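Local coordinates for protein glycogen synthase (Cyanobacterium sp. CLg1, PDB 6GNF) that belongs to the starch and bacterial glycogen synthases, two-domain glycosyltransferases, and holds ADP and a glycan in this model, at residues 32-37 against 66-71; 92-95 against 100-103; 77-82 against 86-91. All blocks are in the same frame, centred on the assembly; numbering follows the deposited sequence.

Interaction 1 of 3, residues 32-37 against 66-71; sequences APYSKT and DQYEDA. With GLC (alpha-D-glucopyranose), chain D; SO4 (sulfate ion), chain G.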
loop_
_atom_site.group_PDB
_atom_site.type_symbol
_atom_site.label_atom_id
_atom_site.label_comp_id
_atom_site.label_asym_id
_atom_site.label_seq_id
_atom_site.Cartn_x
_atom_site.Cartn_y
_atom_site.Cartn_z
ATOM N N ALA A 32 -9.416 -4.117 2.261
ATOM C CA ALA A 32 -9.984 -4.702 1.053
ATOM C C ALA A 32 -10.924 -5.832 1.447
ATOM O O ALA A 32 -10.719 -6.476 2.470
ATOM C CB ALA A 32 -8.883 -5.234 0.140
ATOM N N PRO A 33 -11.972 -6.076 0.640
ATOM C CA PRO A 33 -12.357 -5.359 -0.573
ATOM C C PRO A 33 -13.300 -4.178 -0.309
ATOM O O PRO A 33 -13.764 -3.541 -1.231
ATOM C CB PRO A 33 -13.065 -6.440 -1.388
ATOM C CG PRO A 33 -13.708 -7.313 -0.355
ATOM C CD PRO A 33 -12.870 -7.218 0.895
ATOM N N TYR A 34 -13.497 -3.813 0.947
ATOM C CA TYR A 34 -14.476 -2.789 1.306
ATOM C C TYR A 34 -13.936 -1.404 0.931
ATOM O O TYR A 34 -14.635 -0.566 0.366
ATOM C CB TYR A 34 -14.710 -2.828 2.814
ATOM C CG TYR A 34 -15.189 -4.162 3.352
ATOM C CD1 TYR A 34 -16.556 -4.440 3.445
ATOM C CD2 TYR A 34 -14.288 -5.139 3.788
ATOM C CE1 TYR A 34 -17.009 -5.649 3.942
ATOM C CE2 TYR A 34 -14.733 -6.351 4.283
ATOM C CZ TYR A 34 -16.097 -6.605 4.361
ATOM O OH TYR A 34 -16.592 -7.799 4.857
ATOM N N SER A 35 -12.686 -1.166 1.312
ATOM C CA SER A 35 -12.028 0.090 1.047
ATOM C C SER A 35 -10.579 -0.187 0.640
ATOM O O SER A 35 -9.893 -0.973 1.293
ATOM C CB SER A 35 -12.095 0.958 2.316
ATOM O OG SER A 35 -11.553 0.297 3.445
ATOM N N LYS A 36 -10.094 0.499 -0.388
ATOM C CA LYS A 36 -8.798 0.196 -0.977
ATOM C C LYS A 36 -8.439 1.241 -2.018
ATOM O O LYS A 36 -9.249 1.553 -2.880
ATOM C CB LYS A 36 -8.867 -1.167 -1.653
ATOM C CG LYS A 36 -7.661 -1.535 -2.533
ATOM C CD LYS A 36 -7.470 -3.052 -2.654
ATOM C CE LYS A 36 -7.214 -3.543 -4.079
ATOM N NZ LYS A 36 -5.905 -3.102 -4.631
ATOM N N THR A 37 -7.227 1.779 -1.912
ATOM C CA THR A 37 -6.650 2.719 -2.885
ATOM C C THR A 37 -5.330 2.123 -3.408
ATOM O O THR A 37 -4.636 2.731 -4.226
ATOM C CB THR A 37 -6.340 4.090 -2.230
ATOM O OG1 THR A 37 -5.230 3.976 -1.308
ATOM C CG2 THR A 37 -7.567 4.663 -1.515
ATOM N N ASP A 66 -18.620 3.584 3.414
ATOM C CA ASP A 66 -19.865 3.240 2.732
ATOM C C ASP A 66 -20.742 2.369 3.609
ATOM O O ASP A 66 -20.302 1.860 4.631
ATOM C CB ASP A 66 -19.563 2.505 1.421
ATOM C CG ASP A 66 -18.969 3.421 0.369
ATOM O OD1 ASP A 66 -19.780 4.001 -0.384
ATOM O OD2 ASP A 66 -17.729 3.609 0.325
ATOM N N GLN A 67 -21.993 2.212 3.203
ATOM C CA GLN A 67 -22.927 1.383 3.938
ATOM C C GLN A 67 -22.753 -0.072 3.533
ATOM O O GLN A 67 -23.557 -0.595 2.775
ATOM C CB GLN A 67 -24.353 1.867 3.682
ATOM C CG GLN A 67 -24.556 3.302 4.119
ATOM C CD GLN A 67 -25.999 3.736 4.036
ATOM O OE1 GLN A 67 -26.615 3.656 2.982
ATOM N NE2 GLN A 67 -26.546 4.214 5.153
ATOM N N TYR A 68 -21.726 -0.726 4.072
ATOM C CA TYR A 68 -21.373 -2.085 3.655
ATOM C C TYR A 68 -22.504 -3.036 3.985
ATOM O O TYR A 68 -22.988 -3.044 5.114
ATOM C CB TYR A 68 -20.084 -2.542 4.333
ATOM C CG TYR A 68 -18.950 -1.551 4.183
ATOM C CD1 TYR A 68 -18.556 -1.112 2.930
ATOM C CD2 TYR A 68 -18.282 -1.049 5.297
ATOM C CE1 TYR A 68 -17.519 -0.204 2.780
ATOM C CE2 TYR A 68 -17.251 -0.139 5.156
ATOM C CZ TYR A 68 -16.871 0.279 3.895
ATOM O OH TYR A 68 -15.839 1.187 3.777
ATOM N N GLU A 69 -22.912 -3.836 3.005
ATOM C CA GLU A 69 -24.133 -4.640 3.120
ATOM C C GLU A 69 -24.079 -5.731 4.181
ATOM O O GLU A 69 -25.089 -6.036 4.794
ATOM C CB GLU A 69 -24.482 -5.277 1.775
ATOM C CG GLU A 69 -25.012 -4.281 0.756
ATOM C CD GLU A 69 -25.850 -4.936 -0.323
ATOM O OE1 GLU A 69 -27.070 -4.659 -0.383
ATOM O OE2 GLU A 69 -25.296 -5.736 -1.107
ATOM N N ASP A 70 -22.899 -6.291 4.416
ATOM C CA ASP A 70 -22.747 -7.387 5.368
ATOM C C ASP A 70 -22.479 -6.918 6.812
ATOM O O ASP A 70 -22.236 -7.743 7.691
ATOM C CB ASP A 70 -21.632 -8.340 4.909
ATOM C CG ASP A 70 -20.267 -7.671 4.839
ATOM O OD1 ASP A 70 -20.218 -6.432 4.948
ATOM O OD2 ASP A 70 -19.268 -8.385 4.591
ATOM N N ALA A 71 -22.553 -5.612 7.062
ATOM C CA ALA A 71 -22.212 -5.061 8.365
ATOM C C ALA A 71 -23.446 -4.580 9.108
ATOM O O ALA A 71 -24.170 -3.732 8.613
ATOM C CB ALA A 71 -21.245 -3.902 8.201
HETATM C C1 GLC D . -2.784 9.949 0.341
HETATM C C2 GLC D . -2.658 9.335 1.744
HETATM C C3 GLC D . -1.698 8.149 1.699
HETATM C C4 GLC D . -2.169 7.139 0.656
HETATM C C5 GLC D . -2.228 7.837 -0.709
HETATM C C6 GLC D . -2.615 6.911 -1.872
HETATM O O2 GLC D . -2.161 10.293 2.685
HETATM O O3 GLC D . -1.580 7.523 2.977
HETATM O O4 GLC D . -1.248 6.042 0.661
HETATM O O5 GLC D . -3.145 8.941 -0.620
HETATM O O6 GLC D . -3.929 6.353 -1.708
HETATM S S SO4 G . -27.391 3.924 8.419
HETATM O O1 SO4 G . -27.742 4.112 9.850
HETATM O O2 SO4 G . -26.228 4.757 8.021
HETATM O O3 SO4 G . -28.557 4.332 7.606
HETATM O O4 SO4 G . -27.084 2.497 8.166
HETATM O O HOH W 1 -15.279 2.024 1.363
#
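In the loop that follows strand 23-27 and supplies residues to the ADP and glycan pockets, Y34 reaches across to Y68 and D70 of the loop after strand 57-63. The two tyrosines form an edge-to-face pair: the edge of the Y34 ring is directed at the face of Y68, with centroids 5.3 Å apart and planes at 69°. Y34 CD1 leads, 3.8 Å from Y68 CG, and Y34 CB adds a CH-pi contact over the same ring, 4.1 Å from its centroid. The other face of Y68 is covered by the carbonyl oxygen of D66. Residues Y68 to A71 make a type I beta turn, which places D70 beyond the phenol of Y34; there Y34 OH donates to D70 OD2 at 2.8 Å, using the carboxylate's syn lone pair, with ring and carboxylate planes 31° apart. A second link runs through a water that receives a bond from Y68 OH at 2.6 Å and donates to Y34 O and D66 OD2. With chi1 at 55°, S35 OG lies between its backbone N and carbonyl carbon and bonds V31 N, while S35 CB faces the Y68 hydroxyl. Two residues further on, T37 OG1 accepts a hydrogen bond of 2.7 Å from O6 of the bound glucose and is also hydrogen-bonded to E30, and K36 touches ADP.

Interaction 2 of 3, residues 92-95 against 100-103; sequences FHSY and DHIW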
loop_
_atom_site.group_PDB
_atom_site.type_symbol
_atom_site.label_atom_id
_atom_site.label_comp_id
_atom_site.label_asym_id
_atom_site.label_seq_id
_atom_site.Cartn_x
_atom_site.Cartn_y
_atom_site.Cartn_z
ATOM N N PHE A 92 -20.275 -0.405 13.489
ATOM C CA PHE A 92 -20.892 -1.453 12.698
ATOM C C PHE A 92 -19.906 -2.608 12.655
ATOM O O PHE A 92 -18.713 -2.413 12.882
ATOM C CB PHE A 92 -21.221 -0.953 11.295
ATOM C CG PHE A 92 -22.433 -0.068 11.237
ATOM C CD1 PHE A 92 -22.416 1.187 11.824
ATOM C CD2 PHE A 92 -23.582 -0.486 10.601
ATOM C CE1 PHE A 92 -23.525 2.010 11.776
ATOM C CE2 PHE A 92 -24.699 0.327 10.542
ATOM C CZ PHE A 92 -24.672 1.578 11.135
ATOM N N HIS A 93 -20.406 -3.793 12.338
ATOM C CA HIS A 93 -19.644 -5.023 12.510
ATOM C C HIS A 93 -19.978 -6.011 11.409
ATOM O O HIS A 93 -21.141 -6.254 11.145
ATOM C CB HIS A 93 -19.969 -5.609 13.890
ATOM C CG HIS A 93 -19.225 -6.865 14.218
ATOM N ND1 HIS A 93 -19.582 -7.680 15.265
ATOM C CD2 HIS A 93 -18.150 -7.452 13.639
ATOM C CE1 HIS A 93 -18.764 -8.719 15.315
ATOM N NE2 HIS A 93 -17.887 -8.604 14.339
ATOM N N SER A 94 -18.953 -6.513 10.728
ATOM C CA SER A 94 -19.109 -7.659 9.837
ATOM C C SER A 94 -18.099 -8.738 10.192
ATOM O O SER A 94 -17.115 -8.462 10.877
ATOM C CB SER A 94 -19.026 -7.261 8.355
ATOM O OG SER A 94 -17.848 -6.553 8.036
ATOM N N TYR A 95 -18.406 -9.972 9.798
ATOM C CA TYR A 95 -17.598 -11.125 10.169
ATOM C C TYR A 95 -17.379 -11.994 8.959
ATOM O O TYR A 95 -18.316 -12.357 8.267
ATOM C CB TYR A 95 -18.242 -11.871 11.347
ATOM C CG TYR A 95 -17.424 -13.038 11.845
ATOM C CD1 TYR A 95 -17.486 -14.265 11.211
ATOM C CD2 TYR A 95 -16.550 -12.903 12.921
ATOM C CE1 TYR A 95 -16.719 -15.334 11.645
ATOM C CE2 TYR A 95 -15.800 -13.972 13.371
ATOM C CZ TYR A 95 -15.918 -15.191 12.749
ATOM O OH TYR A 95 -15.147 -16.266 13.126
ATOM N N ASP A 100 -13.129 -10.424 12.367
ATOM C CA ASP A 100 -14.101 -9.374 12.663
ATOM C C ASP A 100 -13.658 -8.063 12.038
ATOM O O ASP A 100 -12.543 -7.605 12.256
ATOM C CB ASP A 100 -14.232 -9.165 14.169
ATOM C CG ASP A 100 -14.828 -10.365 14.865
ATOM O OD1 ASP A 100 -16.082 -10.459 14.894
ATOM O OD2 ASP A 100 -14.101 -11.262 15.335
ATOM N N HIS A 101 -14.556 -7.440 11.281
ATOM C CA HIS A 101 -14.305 -6.119 10.728
ATOM C C HIS A 101 -15.237 -5.159 11.424
ATOM O O HIS A 101 -16.456 -5.335 11.415
ATOM C CB HIS A 101 -14.551 -6.119 9.226
ATOM C CG HIS A 101 -13.737 -7.136 8.499
ATOM N ND1 HIS A 101 -12.361 -7.098 8.468
ATOM C CD2 HIS A 101 -14.101 -8.230 7.798
ATOM C CE1 HIS A 101 -11.914 -8.123 7.763
ATOM N NE2 HIS A 101 -12.948 -8.826 7.348
ATOM N N ILE A 102 -14.647 -4.216 12.145
ATOM C CA ILE A 102 -15.391 -3.206 12.861
ATOM C C ILE A 102 -15.262 -1.910 12.081
ATOM O O ILE A 102 -14.160 -1.504 11.699
ATOM C CB ILE A 102 -14.821 -2.988 14.276
ATOM C CG1 ILE A 102 -14.643 -4.326 15.015
ATOM C CG2 ILE A 102 -15.692 -2.020 15.060
ATOM C CD1 ILE A 102 -15.880 -5.166 15.066
ATOM N N TRP A 103 -16.387 -1.242 11.869
ATOM C CA TRP A 103 -16.412 -0.023 11.083
ATOM C C TRP A 103 -16.905 1.137 11.926
ATOM O O TRP A 103 -17.988 1.093 12.510
ATOM C CB TRP A 103 -17.341 -0.194 9.898
ATOM C CG TRP A 103 -17.109 -1.444 9.127
ATOM C CD1 TRP A 103 -17.897 -2.546 9.117
ATOM C CD2 TRP A 103 -16.015 -1.721 8.244
ATOM N NE1 TRP A 103 -17.375 -3.496 8.276
ATOM C CE2 TRP A 103 -16.229 -3.010 7.716
ATOM C CE3 TRP A 103 -14.896 -0.999 7.830
ATOM C CZ2 TRP A 103 -15.357 -3.606 6.819
ATOM C CZ3 TRP A 103 -14.014 -1.596 6.922
ATOM C CH2 TRP A 103 -14.249 -2.887 6.432
#
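F92 and W103 open an antiparallel pairing between strands 85-96 and 99-105, a beta hairpin within the mixed sheet of the starch synthase catalytic domain. The segment directions differ by 160°, and the hydrogen-bonded pairs F92-W103 and S94-H101 flank the non-hydrogen-bonded pair H93-I102. All four backbone bonds are short and nearly straight: F92 N to W103 O, for example, is 2.9 Å. Between them, CA-H...O contacts join I102 CA to F92 O and H93 CA to H101 O.

The tight part includes the face bearing F92, S94, H101 and W103. W103 CB meets F92 CB at 4.2 Å. S94 OG lies 3.5 Å from H101 CB, while H101 ND1 bonds T60 OG1 on strand 57-63, the next strand of the sheet. Y34 and Y68, from the neighbouring loops, meet the W103 ring.

On the face of H93 and I102, I102 CD1 sits over the imidazole, 3.5 Å from H93 CD2. H93 CG is anti to its backbone N (chi1 -179°), which swings the ring across to the neighbouring strand, where it meets D100; NE2 donates to the anti lone pair of OD1 at 2.6 Å, in the ring plane although bent to 143°. The backbone N of G153 is a second donor to OD1, so this buried carboxylate oxygen is held twice, which would probably favour its charged form.

The looser side is at Y95, the one partly exposed residue of the eight. It touches D100 through its ring edge, CD2 lying 3.2 Å from D100 OD1. On the opposite face of the sheet, W103 NE1 donates to S94 OG at 3.1 Å, close to the indole plane.

Interaction 3 of 3, residues 77-82 against 86-91; sequences IQPVNY and KTNVRY. With SO4 (sulfate ion), chain G.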
loop_
_atom_site.group_PDB
_atom_site.type_symbol
_atom_site.label_atom_id
_atom_site.label_comp_id
_atom_site.label_asym_id
_atom_site.label_seq_id
_atom_site.Cartn_x
_atom_site.Cartn_y
_atom_site.Cartn_z
ATOM N N ILE A 77 -22.495 3.097 21.132
ATOM C CA ILE A 77 -22.041 4.459 20.862
ATOM C C ILE A 77 -20.900 4.788 21.801
ATOM O O ILE A 77 -20.889 4.341 22.940
ATOM C CB ILE A 77 -23.150 5.517 21.026
ATOM C CG1 ILE A 77 -23.614 5.597 22.483
ATOM C CG2 ILE A 77 -24.303 5.209 20.088
ATOM C CD1 ILE A 77 -24.869 6.411 22.690
ATOM N N GLN A 78 -19.906 5.505 21.296
ATOM C CA GLN A 78 -18.735 5.850 22.073
ATOM C C GLN A 78 -18.417 7.330 21.886
ATOM O O GLN A 78 -18.266 7.785 20.761
ATOM C CB GLN A 78 -17.562 4.991 21.607
ATOM C CG GLN A 78 -16.227 5.319 22.241
ATOM C CD GLN A 78 -16.274 5.222 23.751
ATOM O OE1 GLN A 78 -17.069 4.476 24.322
ATOM N NE2 GLN A 78 -15.506 6.070 24.406
ATOM N N PRO A 79 -18.302 8.093 22.994
ATOM C CA PRO A 79 -17.889 9.489 22.840
ATOM C C PRO A 79 -16.417 9.622 22.434
ATOM O O PRO A 79 -15.565 8.907 22.953
ATOM C CB PRO A 79 -18.147 10.105 24.223
ATOM C CG PRO A 79 -18.228 8.961 25.159
ATOM C CD PRO A 79 -18.728 7.792 24.372
ATOM N N VAL A 80 -16.150 10.528 21.494
ATOM C CA VAL A 80 -14.789 10.824 21.053
ATOM C C VAL A 80 -14.728 12.298 20.694
ATOM O O VAL A 80 -15.757 12.966 20.656
ATOM C CB VAL A 80 -14.365 9.984 19.821
ATOM C CG1 VAL A 80 -14.185 8.515 20.185
ATOM C CG2 VAL A 80 -15.365 10.131 18.689
ATOM N N ASN A 81 -13.523 12.781 20.430
ATOM C CA ASN A 81 -13.316 14.169 20.048
ATOM C C ASN A 81 -13.156 14.293 18.546
ATOM O O ASN A 81 -12.489 13.477 17.920
ATOM C CB ASN A 81 -12.075 14.703 20.734
ATOM C CG ASN A 81 -12.198 14.669 22.243
ATOM O OD1 ASN A 81 -13.165 15.187 22.811
ATOM N ND2 ASN A 81 -11.210 14.053 22.903
ATOM N N TYR A 82 -13.860 15.257 17.964
ATOM C CA TYR A 82 -13.632 15.653 16.585
ATOM C C TYR A 82 -13.013 17.033 16.660
ATOM O O TYR A 82 -13.721 18.025 16.716
ATOM C CB TYR A 82 -14.940 15.664 15.779
ATOM C CG TYR A 82 -14.751 16.108 14.343
ATOM C CD1 TYR A 82 -14.144 15.276 13.414
ATOM C CD2 TYR A 82 -15.140 17.374 13.933
ATOM C CE1 TYR A 82 -13.950 15.685 12.108
ATOM C CE2 TYR A 82 -14.948 17.795 12.636
ATOM C CZ TYR A 82 -14.357 16.953 11.728
ATOM O OH TYR A 82 -14.187 17.396 10.440
ATOM N N LYS A 86 -16.807 17.740 20.933
ATOM C CA LYS A 86 -17.169 16.432 21.469
ATOM C C LYS A 86 -18.232 15.814 20.572
ATOM O O LYS A 86 -19.180 16.489 20.176
ATOM C CB LYS A 86 -17.709 16.571 22.901
ATOM C CG LYS A 86 -16.676 16.379 24.010
ATOM C CD LYS A 86 -15.405 17.217 23.844
ATOM C CE LYS A 86 -15.648 18.721 23.936
ATOM N NZ LYS A 86 -16.357 19.129 25.183
ATOM N N THR A 87 -18.082 14.536 20.243
ATOM C CA THR A 87 -19.032 13.863 19.355
ATOM C C THR A 87 -19.104 12.369 19.700
ATOM O O THR A 87 -18.487 11.942 20.663
ATOM C CB THR A 87 -18.649 14.108 17.871
ATOM O OG1 THR A 87 -19.724 13.706 17.022
ATOM C CG2 THR A 87 -17.361 13.367 17.502
ATOM N N ASN A 88 -19.909 11.613 18.957
ATOM C CA ASN A 88 -20.068 10.173 19.173
ATOM C C ASN A 88 -19.829 9.422 17.891
ATOM O O ASN A 88 -20.174 9.905 16.841
ATOM C CB ASN A 88 -21.501 9.847 19.602
ATOM C CG ASN A 88 -21.856 10.437 20.929
ATOM O OD1 ASN A 88 -22.673 11.351 20.987
ATOM N ND2 ASN A 88 -21.223 9.969 21.999
ATOM N N VAL A 89 -19.285 8.221 17.993
ATOM C CA VAL A 89 -19.272 7.298 16.862
ATOM C C VAL A 89 -20.198 6.122 17.172
ATOM O O VAL A 89 -20.504 5.865 18.336
ATOM C CB VAL A 89 -17.846 6.825 16.521
ATOM C CG1 VAL A 89 -17.000 8.009 16.083
ATOM C CG2 VAL A 89 -17.191 6.111 17.694
ATOM N N ARG A 90 -20.742 5.504 16.126
ATOM C CA ARG A 90 -21.404 4.211 16.226
ATOM C C ARG A 90 -20.458 3.185 15.622
ATOM O O ARG A 90 -19.574 3.544 14.852
ATOM C CB ARG A 90 -22.719 4.203 15.461
ATOM C CG ARG A 90 -23.775 5.156 15.994
ATOM C CD ARG A 90 -25.080 5.024 15.224
ATOM N NE ARG A 90 -24.904 5.305 13.800
ATOM C CZ ARG A 90 -25.782 4.997 12.838
ATOM N NH1 ARG A 90 -26.927 4.390 13.125
ATOM N NH2 ARG A 90 -25.509 5.299 11.571
ATOM N N TYR A 91 -20.597 1.927 16.027
ATOM C CA TYR A 91 -19.784 0.849 15.488
ATOM C C TYR A 91 -20.668 -0.122 14.725
ATOM O O TYR A 91 -21.724 -0.552 15.200
ATOM C CB TYR A 91 -19.051 0.102 16.599
ATOM C CG TYR A 91 -18.053 0.935 17.370
ATOM C CD1 TYR A 91 -16.797 1.229 16.841
ATOM C CD2 TYR A 91 -18.345 1.397 18.650
ATOM C CE1 TYR A 91 -15.871 1.980 17.554
ATOM C CE2 TYR A 91 -17.432 2.162 19.370
ATOM C CZ TYR A 91 -16.192 2.452 18.823
ATOM O OH TYR A 91 -15.277 3.209 19.556
HETATM S S SO4 G . -27.391 3.924 8.419
HETATM O O1 SO4 G . -27.742 4.112 9.850
HETATM O O2 SO4 G . -26.228 4.757 8.021
HETATM O O3 SO4 G . -28.557 4.332 7.606
HETATM O O4 SO4 G . -27.084 2.497 8.166
#
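The backbones of I77-Y82 and K86-Y91 pair as an antiparallel beta hairpin, their segment directions 137° apart, with two hydrogen-bonded pairs, Q78-V89 and V80-T87, each closed by two N-H...O bonds. Strand 72-82 is the outermost strand of the mixed sheet at this end. On the face of Q78, V80, T87 and V89, the apolar core is V80 CG2 against V89 CG1 at 3.7 Å, the two side chains crossing at about a right angle; M138 of helix 132-144 packs on V80 and T87. T87 CG2 also touches Y82 CB, while T87 OG1 bonds H106. Q78 lies alongside Y91, its CG 3.5 Å from Y91 OH, which is hydrogen-bonded to A142 O. On the opposite face, which is largely exposed, N88 ND2 sits 3.5 Å from P79 CA, and I77 CG2 approaches R90 CG. The guanidinium of R90 meets a sulfate oxygen at its edge and in plane, with NH2 donating to O1 at 3.1 Å and NH1 more weakly. Because NH2 also forms a salt bridge with D105, the arginine joins an acid on the next strand to a sulfate that probably came from the crystallisation liquor, and both negative partners would be expected to stabilise its positive charge.

The hairpins of interactions 3 and 2 follow each other in the sheet, sharing strand 85-96; their centres lie about 17 Å apart and they touch where I102 CG2 meets Y91 CD1 at 3.9 Å. Interaction 1 rests against interaction 2, centre to centre about 10 Å, with Y34 CG 3.5 Å from W103 CH2. Interactions 1 and 3 stay about 7 Å apart at their nearest atoms, yet Q67, through a weak bond, and R90 share one sulfate. Only interaction 1 holds residues of the ADP and glycan pockets, the S35 side chain lying about 13 Å from ADP; from interaction 3 through interaction 2 to interaction 1, the contacts run from the edge strand 72-82 toward the ligands.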